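Local structure of orotidine-5-phosphate decarboxylase/orotate phosphoribosyltransferase, putative (Ompdcase-oprtase, putative) (Leishmania infantum, 3QW3) at residues Ala29-Cys34 and Ser67-Ala72; Arg36-Thr41 and Ala46-Asn51; Ser98-Leu103 and Pro126-Phe131. The protein probably catalyses the decarboxylation of orotidine 5'-phosphate to UMP, as the decarboxylase part of a two-domain UMP synthase whose other part is an orotate phosphoribosyltransferase. All coordinates share one frame; numbering follows the deposited sequence.

Contact 1: Ala29-Cys34 and Ser67-Ala72; sequences AAVEEC and SEVIRA
Cys-34 packs against Val-69, and its backbone N is tied to Ala-30 O by a 3.0 Å helical hydrogen bond. The contact joins two neighbouring helices in the outer layer of a TIM barrel. The helix segments 29-34 and 67-72 run nearly parallel, with axes 9.6 Å apart and a crossing angle of -15°. No hydrogen bond links them; Val-31, Cys-34 and Val-69 make an apolar centre bordered by Glu-68. Val-69 CG1 lies 3.7 Å from Cys-34 CB, while its CG2 reaches the backbone, 3.9 Å from Val-31 CA. Val-31 and Val-69 lie side by side, pointing opposite ways, with their CG2 atoms 4.2 Å apart. Leu-20 of strand 16-20 and Phe-55 touch both Cys-34 and Val-69, which places this side of the contact against the barrel. At the exposed border, the Glu-68 side chain passes across Val-31 at about a right angle. Its CG is anti to the backbone N (chi1 -177°), which, with the extended chain beyond it, lays the carboxylate against Val-31. Lys-35 also touches Glu-68, and Glu-32, of like charge, comes near. The carboxylate carbon CD of Glu-68 rests 3.6 Å from CG1 of Val-31.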
loop_
_atom_site.group_PDB
_atom_site.type_symbol
_atom_site.label_atom_id
_atom_site.label_comp_id
_atom_site.label_asym_id
_atom_site.label_seq_id
_atom_site.Cartn_x
_atom_site.Cartn_y
_atom_site.Cartn_z
ATOM N N ALA A 29 1.120 -23.349 -11.858
ATOM C CA ALA A 29 2.457 -23.747 -11.428
ATOM C C ALA A 29 2.842 -23.095 -10.096
ATOM O O ALA A 29 3.487 -23.734 -9.257
ATOM C CB ALA A 29 3.490 -23.443 -12.505
ATOM N N ALA A 30 2.432 -21.836 -9.903
ATOM C CA ALA A 30 2.691 -21.110 -8.650
ATOM C C ALA A 30 2.057 -21.805 -7.451
ATOM O O ALA A 30 2.688 -21.930 -6.404
ATOM C CB ALA A 30 2.207 -19.657 -8.744
ATOM N N VAL A 31 0.811 -22.253 -7.616
ATOM C CA VAL A 31 0.103 -23.006 -6.577
ATOM C C VAL A 31 0.874 -24.276 -6.204
ATOM O O VAL A 31 1.073 -24.561 -5.021
ATOM C CB VAL A 31 -1.341 -23.363 -6.996
ATOM C CG1 VAL A 31 -2.034 -24.215 -5.927
ATOM C CG2 VAL A 31 -2.147 -22.097 -7.243
ATOM N N GLU A 32 1.311 -25.025 -7.216
ATOM C CA GLU A 32 2.050 -26.268 -6.973
ATOM C C GLU A 32 3.381 -26.023 -6.264
ATOM O O GLU A 32 3.726 -26.743 -5.320
ATOM C CB GLU A 32 2.241 -27.068 -8.266
ATOM C CG GLU A 32 0.934 -27.652 -8.820
ATOM C CD GLU A 32 0.095 -28.362 -7.761
ATOM O OE1 GLU A 32 0.600 -29.318 -7.128
ATOM O OE2 GLU A 32 -1.077 -27.966 -7.561
ATOM N N GLU A 33 4.104 -24.999 -6.718
ATOM C CA GLU A 33 5.355 -24.560 -6.101
ATOM C C GLU A 33 5.164 -24.228 -4.615
ATOM O O GLU A 33 5.955 -24.656 -3.771
ATOM C CB GLU A 33 5.905 -23.340 -6.849
ATOM C CG GLU A 33 7.230 -22.797 -6.316
ATOM C CD GLU A 33 7.684 -21.529 -7.026
ATOM O OE1 GLU A 33 7.109 -21.181 -8.075
ATOM O OE2 GLU A 33 8.628 -20.877 -6.538
ATOM N N CYS A 34 4.121 -23.458 -4.307
ATOM C CA CYS A 34 3.819 -23.097 -2.920
ATOM C C CYS A 34 3.404 -24.313 -2.088
ATOM O O CYS A 34 3.849 -24.469 -0.950
ATOM C CB CYS A 34 2.744 -22.018 -2.856
ATOM S SG CYS A 34 3.301 -20.407 -3.461
ATOM N N SER A 67 -6.005 -17.754 -3.004
ATOM C CA SER A 67 -7.005 -18.369 -2.132
ATOM C C SER A 67 -6.666 -19.835 -1.884
ATOM O O SER A 67 -6.691 -20.299 -0.738
ATOM C CB SER A 67 -8.417 -18.236 -2.717
ATOM O OG SER A 67 -9.370 -18.827 -1.846
ATOM N N GLU A 68 -6.324 -20.542 -2.959
ATOM C CA GLU A 68 -5.970 -21.959 -2.896
ATOM C C GLU A 68 -4.703 -22.205 -2.068
ATOM O O GLU A 68 -4.646 -23.152 -1.280
ATOM C CB GLU A 68 -5.825 -22.541 -4.308
ATOM C CG GLU A 68 -5.520 -24.037 -4.338
ATOM C CD GLU A 68 -5.637 -24.662 -5.724
ATOM O OE1 GLU A 68 -5.558 -25.908 -5.806
ATOM O OE2 GLU A 68 -5.800 -23.926 -6.724
ATOM N N VAL A 69 -3.694 -21.353 -2.245
ATOM C CA VAL A 69 -2.448 -21.471 -1.479
ATOM C C VAL A 69 -2.698 -21.254 0.019
ATOM O O VAL A 69 -2.188 -22.008 0.848
ATOM C CB VAL A 69 -1.328 -20.530 -2.031
ATOM C CG1 VAL A 69 -0.121 -20.494 -1.097
ATOM C CG2 VAL A 69 -0.893 -20.977 -3.418
ATOM N N ILE A 70 -3.499 -20.247 0.362
ATOM C CA ILE A 70 -3.843 -19.986 1.768
ATOM C C ILE A 70 -4.576 -21.188 2.381
ATOM O O ILE A 70 -4.248 -21.624 3.488
ATOM C CB ILE A 70 -4.642 -18.663 1.927
ATOM C CG1 ILE A 70 -3.711 -17.467 1.670
ATOM C CG2 ILE A 70 -5.294 -18.567 3.311
ATOM C CD1 ILE A 70 -4.406 -16.123 1.571
ATOM N N ARG A 71 -5.542 -21.732 1.642
ATOM C CA ARG A 71 -6.290 -22.910 2.083
ATOM C C ARG A 71 -5.364 -24.118 2.290
ATOM O O ARG A 71 -5.632 -24.968 3.146
ATOM C CB ARG A 71 -7.412 -23.231 1.088
ATOM C CG ARG A 71 -8.578 -24.012 1.673
ATOM C CD ARG A 71 -9.788 -23.991 0.736
ATOM N N ALA A 72 -4.273 -24.171 1.523
ATOM C CA ALA A 72 -3.288 -25.264 1.592
ATOM C C ALA A 72 -2.442 -25.268 2.869
ATOM O O ALA A 72 -1.877 -26.300 3.242
ATOM C CB ALA A 72 -2.383 -25.246 0.367
#

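Contact 2: Arg36-Thr41 and Ala46-Asn51; sequences RLIEQT and AAYKPN. With SO4 (sulfate ion), chain D.
Tyr-48 OH donates a hydrogen bond to Thr-41 OG1 at 2.8 Å, and this joins strand 47-50 to the end of helix 27-41. Thr-41 OG1 is held twice, because it also donates to Leu-37 O at 2.7 Å. In this bond OG1 is tilted 34° from the plane of the Leu-37 carbonyl. Thr-41 OG1 sits between its own backbone N and carbonyl carbon (chi1 61°), a position from which it meets both partners. Ile-38 completes the tight part. Its CG1 lies over one face of the tyrosine ring, 4.2 Å from the centroid of Tyr-48 and offset toward the rim. The phenol is thus gripped over a face and at its hydroxyl, and the polar groups are buried. Contact is looser at Leu-37, whose side chain packs on Leu-20 and Pro-237. The helix face turned away from the strand carries the exposed Arg-36. Lys-49 points to the other side of the strand, into the barrel. Its NZ pairs with Asp-82 and donates to sulfate O2 at 2.8 Å; the ion probably comes from the crystallisation liquor. Helix and strand run nearly antiparallel, at 161°, as expected for the return step of a beta-alpha-beta crossover in a TIM barrel.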
loop_
_atom_site.group_PDB
_atom_site.type_symbol
_atom_site.label_atom_id
_atom_site.label_comp_id
_atom_site.label_asym_id
_atom_site.label_seq_id
_atom_site.Cartn_x
_atom_site.Cartn_y
_atom_site.Cartn_z
ATOM N N ARG A 36 4.273 -27.451 -2.548
ATOM C CA ARG A 36 5.514 -28.206 -2.325
ATOM C C ARG A 36 6.345 -27.609 -1.184
ATOM O O ARG A 36 6.827 -28.343 -0.320
ATOM C CB ARG A 36 6.344 -28.278 -3.613
ATOM C CG ARG A 36 7.628 -29.101 -3.519
ATOM C CD ARG A 36 8.353 -29.127 -4.865
ATOM N NE ARG A 36 9.440 -30.105 -4.895
ATOM N N LEU A 37 6.499 -26.284 -1.174
ATOM C CA LEU A 37 7.262 -25.620 -0.116
ATOM C C LEU A 37 6.577 -25.742 1.251
ATOM O O LEU A 37 7.249 -25.917 2.267
ATOM C CB LEU A 37 7.531 -24.145 -0.460
ATOM C CG LEU A 37 8.526 -23.398 0.437
ATOM C CD1 LEU A 37 9.912 -24.053 0.426
ATOM C CD2 LEU A 37 8.636 -21.938 0.005
ATOM N N ILE A 38 5.247 -25.654 1.266
ATOM C CA ILE A 38 4.481 -25.831 2.501
ATOM C C ILE A 38 4.697 -27.247 3.041
ATOM O O ILE A 38 4.957 -27.428 4.233
ATOM C CB ILE A 38 2.970 -25.557 2.303
ATOM C CG1 ILE A 38 2.722 -24.065 2.046
ATOM C CG2 ILE A 38 2.173 -26.003 3.533
ATOM C CD1 ILE A 38 1.372 -23.766 1.406
ATOM N N GLU A 39 4.609 -28.233 2.153
ATOM C CA GLU A 39 4.833 -29.638 2.521
ATOM C C GLU A 39 6.223 -29.853 3.125
ATOM O O GLU A 39 6.375 -30.600 4.097
ATOM C CB GLU A 39 4.624 -30.553 1.304
ATOM N N GLN A 40 7.226 -29.183 2.565
ATOM C CA GLN A 40 8.612 -29.318 3.029
ATOM C C GLN A 40 8.907 -28.624 4.363
ATOM O O GLN A 40 9.815 -29.038 5.092
ATOM C CB GLN A 40 9.581 -28.800 1.963
ATOM C CG GLN A 40 9.634 -29.640 0.701
ATOM C CD GLN A 40 10.321 -28.929 -0.446
ATOM O OE1 GLN A 40 10.259 -27.707 -0.561
ATOM N NE2 GLN A 40 10.974 -29.696 -1.310
ATOM N N THR A 41 8.137 -27.584 4.692
ATOM C CA THR A 41 8.510 -26.675 5.774
ATOM C C THR A 41 7.542 -26.567 6.958
ATOM O O THR A 41 7.913 -26.017 7.993
ATOM C CB THR A 41 8.751 -25.235 5.241
ATOM O OG1 THR A 41 7.541 -24.736 4.653
ATOM C CG2 THR A 41 9.887 -25.212 4.214
ATOM N N ALA A 46 6.257 -21.163 11.911
ATOM C CA ALA A 46 5.365 -20.432 12.812
ATOM C C ALA A 46 4.287 -19.690 12.028
ATOM O O ALA A 46 3.208 -19.433 12.543
ATOM C CB ALA A 46 6.147 -19.456 13.662
ATOM N N ALA A 47 4.605 -19.335 10.786
ATOM C CA ALA A 47 3.674 -18.610 9.916
ATOM C C ALA A 47 4.086 -18.779 8.467
ATOM O O ALA A 47 5.231 -19.152 8.182
ATOM C CB ALA A 47 3.647 -17.119 10.279
ATOM N N TYR A 48 3.139 -18.528 7.561
ATOM C CA TYR A 48 3.445 -18.352 6.139
ATOM C C TYR A 48 3.106 -16.933 5.706
ATOM O O TYR A 48 2.156 -16.331 6.219
ATOM C CB TYR A 48 2.712 -19.377 5.271
ATOM C CG TYR A 48 3.317 -20.753 5.411
ATOM C CD1 TYR A 48 4.386 -21.146 4.612
ATOM C CD2 TYR A 48 2.849 -21.644 6.377
ATOM C CE1 TYR A 48 4.968 -22.402 4.755
ATOM C CE2 TYR A 48 3.421 -22.900 6.526
ATOM C CZ TYR A 48 4.478 -23.270 5.714
ATOM O OH TYR A 48 5.053 -24.515 5.864
ATOM N N LYS A 49 3.906 -16.407 4.780
ATOM C CA LYS A 49 3.726 -15.043 4.279
ATOM C C LYS A 49 3.633 -15.011 2.742
ATOM O O LYS A 49 4.642 -14.843 2.045
ATOM C CB LYS A 49 4.846 -14.122 4.788
ATOM C CG LYS A 49 4.617 -12.636 4.461
ATOM C CD LYS A 49 5.670 -11.720 5.083
ATOM C CE LYS A 49 7.036 -11.791 4.379
ATOM N NZ LYS A 49 7.067 -11.300 2.983
ATOM N N PRO A 50 2.416 -15.176 2.203
ATOM C CA PRO A 50 2.266 -15.076 0.754
ATOM C C PRO A 50 2.453 -13.647 0.246
ATOM O O PRO A 50 2.043 -12.685 0.897
ATOM C CB PRO A 50 0.835 -15.551 0.504
ATOM C CG PRO A 50 0.145 -15.405 1.795
ATOM C CD PRO A 50 1.173 -15.625 2.852
ATOM N N ASN A 51 3.090 -13.556 -0.914
ATOM C CA ASN A 51 3.403 -12.306 -1.591
ATOM C C ASN A 51 2.212 -11.834 -2.424
ATOM O O ASN A 51 1.944 -12.382 -3.496
ATOM C CB ASN A 51 4.627 -12.549 -2.490
ATOM C CG ASN A 51 5.247 -11.264 -3.016
ATOM O OD1 ASN A 51 6.471 -11.092 -2.982
ATOM N ND2 ASN A 51 4.416 -10.368 -3.515
HETATM S S SO4 D . 10.393 -9.696 2.137
HETATM O O1 SO4 D . 10.234 -8.317 1.684
HETATM O O2 SO4 D . 9.533 -9.925 3.294
HETATM O O3 SO4 D . 10.023 -10.612 1.059
HETATM O O4 SO4 D . 11.788 -9.925 2.504
#

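Contact 3: Ser98-Leu103 and Pro126-Phe131; sequences SAFKHL and PDKAVF
Phe-100 and Lys-128 are the nearest residues of the two backbones, with their CA atoms 7.2 Å apart, where the last turns of helix 89-102 pass the loop leading into strand 129-135. The helix widens here into a pi-type turn, in which Leu-103 N bonds to Ser-98 O at 2.8 Å. Both side chains point across the gap and lie alongside each other in opposite directions. The lysine chain starts above the ring centre and runs back toward Phe-100 CB and the helix. Its CB stands almost directly over the middle of the ring, 3.6 Å from the centroid of Phe-100 and 8° off the ring normal, a CH-pi contact. A bend at chi2 (-69°) then turns the chain over the ring, and the rest is extended. Lys-128 CG comes within 3.5 Å of Phe-100 CG, and CD lies 3.7 Å from Phe-100 CD1. The methylenes thus lie over one face from its centre to the CG side.

In the TIM barrel this joins an outer helix to the start of a strand two places on in the chain. Strand 107-110 lies between them in sequence, and its Ile-108 touches Phe-100. Tyr-125 meets the same ring edge-to-face. Near the tip of the ring, Ala-129 O approaches Phe-100 CZ obliquely at 3.9 Å. The same helix segment also meets the second subunit: Ser-98 OG is hydrogen-bonded to Glu-56 of the second subunit, and His-102 meets Phe-57 of that subunit edge-to-face. The lysine ammonium lies beyond the ring, close to the helix backbone. NZ of Lys-128 makes a weak hydrogen bond to Phe-100 O at 3.4 Å, while its stronger partner is the carbonyl oxygen of Ala-105.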
loop_
_atom_site.group_PDB
_atom_site.type_symbol
_atom_site.label_atom_id
_atom_site.label_comp_id
_atom_site.label_asym_id
_atom_site.label_seq_id
_atom_site.Cartn_x
_atom_site.Cartn_y
_atom_site.Cartn_z
ATOM N N SER A 98 -11.383 -8.187 2.060
ATOM C CA SER A 98 -10.721 -9.051 1.095
ATOM C C SER A 98 -9.695 -9.975 1.765
ATOM O O SER A 98 -9.733 -11.190 1.578
ATOM C CB SER A 98 -10.044 -8.214 0.005
ATOM O OG SER A 98 -9.268 -9.044 -0.838
ATOM N N ALA A 99 -8.797 -9.390 2.550
ATOM C CA ALA A 99 -7.706 -10.142 3.164
ATOM C C ALA A 99 -8.185 -11.096 4.254
ATOM O O ALA A 99 -7.756 -12.248 4.301
ATOM C CB ALA A 99 -6.672 -9.198 3.730
ATOM N N PHE A 100 -9.079 -10.610 5.106
ATOM C CA PHE A 100 -9.443 -11.314 6.333
ATOM C C PHE A 100 -10.627 -12.264 6.168
ATOM O O PHE A 100 -10.668 -13.313 6.816
ATOM C CB PHE A 100 -9.745 -10.324 7.458
ATOM C CG PHE A 100 -8.562 -9.493 7.899
ATOM C CD1 PHE A 100 -7.250 -9.974 7.797
ATOM C CD2 PHE A 100 -8.772 -8.243 8.459
ATOM C CE1 PHE A 100 -6.170 -9.192 8.229
ATOM C CE2 PHE A 100 -7.705 -7.459 8.902
ATOM C CZ PHE A 100 -6.396 -7.933 8.777
ATOM N N LYS A 101 -11.586 -11.902 5.321
ATOM C CA LYS A 101 -12.795 -12.719 5.159
ATOM C C LYS A 101 -12.807 -13.505 3.853
ATOM O O LYS A 101 -13.051 -14.710 3.856
ATOM C CB LYS A 101 -14.060 -11.866 5.307
ATOM C CG LYS A 101 -15.352 -12.688 5.322
ATOM C CD LYS A 101 -16.544 -11.870 5.798
ATOM C CE LYS A 101 -17.099 -10.976 4.698
ATOM N N HIS A 102 -12.551 -12.834 2.734
ATOM C CA HIS A 102 -12.566 -13.512 1.444
ATOM C C HIS A 102 -11.389 -14.466 1.281
ATOM O O HIS A 102 -11.577 -15.627 0.918
ATOM C CB HIS A 102 -12.623 -12.509 0.285
ATOM C CG HIS A 102 -13.837 -11.631 0.305
ATOM N ND1 HIS A 102 -13.981 -10.546 -0.534
ATOM C CD2 HIS A 102 -14.960 -11.673 1.063
ATOM C CE1 HIS A 102 -15.142 -9.959 -0.295
ATOM N NE2 HIS A 102 -15.754 -10.622 0.670
ATOM N N LEU A 103 -10.181 -13.980 1.563
ATOM C CA LEU A 103 -8.979 -14.805 1.434
ATOM C C LEU A 103 -8.678 -15.615 2.695
ATOM O O LEU A 103 -7.913 -16.587 2.639
ATOM C CB LEU A 103 -7.766 -13.952 1.051
ATOM C CG LEU A 103 -7.761 -13.343 -0.354
ATOM C CD1 LEU A 103 -6.675 -12.266 -0.445
ATOM C CD2 LEU A 103 -7.573 -14.404 -1.425
ATOM N N PRO A 126 -10.476 -7.911 15.952
ATOM C CA PRO A 126 -9.634 -8.317 17.087
ATOM C C PRO A 126 -8.890 -9.639 16.862
ATOM O O PRO A 126 -7.811 -9.842 17.430
ATOM C CB PRO A 126 -10.640 -8.461 18.243
ATOM C CG PRO A 126 -11.861 -7.723 17.794
ATOM C CD PRO A 126 -11.905 -7.908 16.311
ATOM N N ASP A 127 -9.463 -10.509 16.033
ATOM C CA ASP A 127 -8.897 -11.831 15.738
ATOM C C ASP A 127 -7.818 -11.805 14.647
ATOM O O ASP A 127 -7.175 -12.827 14.378
ATOM C CB ASP A 127 -10.010 -12.820 15.362
ATOM C CG ASP A 127 -10.875 -12.337 14.194
ATOM O OD1 ASP A 127 -11.241 -11.140 14.154
ATOM O OD2 ASP A 127 -11.204 -13.168 13.318
ATOM N N LYS A 128 -7.631 -10.638 14.029
ATOM C CA LYS A 128 -6.651 -10.456 12.957
ATOM C C LYS A 128 -5.553 -9.493 13.387
ATOM O O LYS A 128 -5.793 -8.576 14.171
ATOM C CB LYS A 128 -7.335 -9.931 11.685
ATOM C CG LYS A 128 -8.544 -10.746 11.219
ATOM C CD LYS A 128 -8.161 -12.126 10.690
ATOM C CE LYS A 128 -9.394 -12.941 10.335
ATOM N NZ LYS A 128 -9.021 -14.229 9.683
ATOM N N ALA A 129 -4.347 -9.695 12.875
ATOM C CA ALA A 129 -3.236 -8.832 13.237
ATOM C C ALA A 129 -2.890 -7.893 12.093
ATOM O O ALA A 129 -3.114 -8.212 10.928
ATOM C CB ALA A 129 -2.028 -9.646 13.619
ATOM N N VAL A 130 -2.340 -6.742 12.449
ATOM C CA VAL A 130 -1.877 -5.766 11.474
ATOM C C VAL A 130 -0.425 -5.447 11.785
ATOM O O VAL A 130 -0.116 -4.855 12.825
ATOM C CB VAL A 130 -2.722 -4.480 11.524
ATOM C CG1 VAL A 130 -2.308 -3.522 10.400
ATOM C CG2 VAL A 130 -4.194 -4.824 11.435
ATOM N N PHE A 131 0.463 -5.861 10.881
ATOM C CA PHE A 131 1.878 -5.541 10.992
ATOM C C PHE A 131 2.159 -4.255 10.225
ATOM O O PHE A 131 2.075 -4.227 8.998
ATOM C CB PHE A 131 2.727 -6.697 10.462
ATOM C CG PHE A 131 2.762 -7.889 11.384
ATOM C CD1 PHE A 131 3.668 -7.927 12.437
ATOM C CD2 PHE A 131 1.900 -8.965 11.189
ATOM C CE1 PHE A 131 3.716 -9.028 13.305
ATOM C CE2 PHE A 131 1.935 -10.076 12.057
ATOM C CZ PHE A 131 2.846 -10.096 13.113
#

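From the N terminus, helix 27-41 comes first and serves two contacts. Its early part, 29-34, opens contact 1, and its last turns, 36-41, open contact 2. Contact 2 closes almost at once, when the chain turns back into strand 47-50. Contact 1 closes later, on helix 60-72, so contact 2 is nested inside its loop. The two touch where Ile-38 meets the backbone of Val-69 and Ala-72. Contact 3 follows in series, from helix 89-102 to strand 129-135. Ile-70 touches Leu-103, which links contacts 1 and 3. Contact 1 ties helix to helix. Contact 2 ties a helix to a strand, and contact 3 ties a helix to the loop entering a strand of the same sheet.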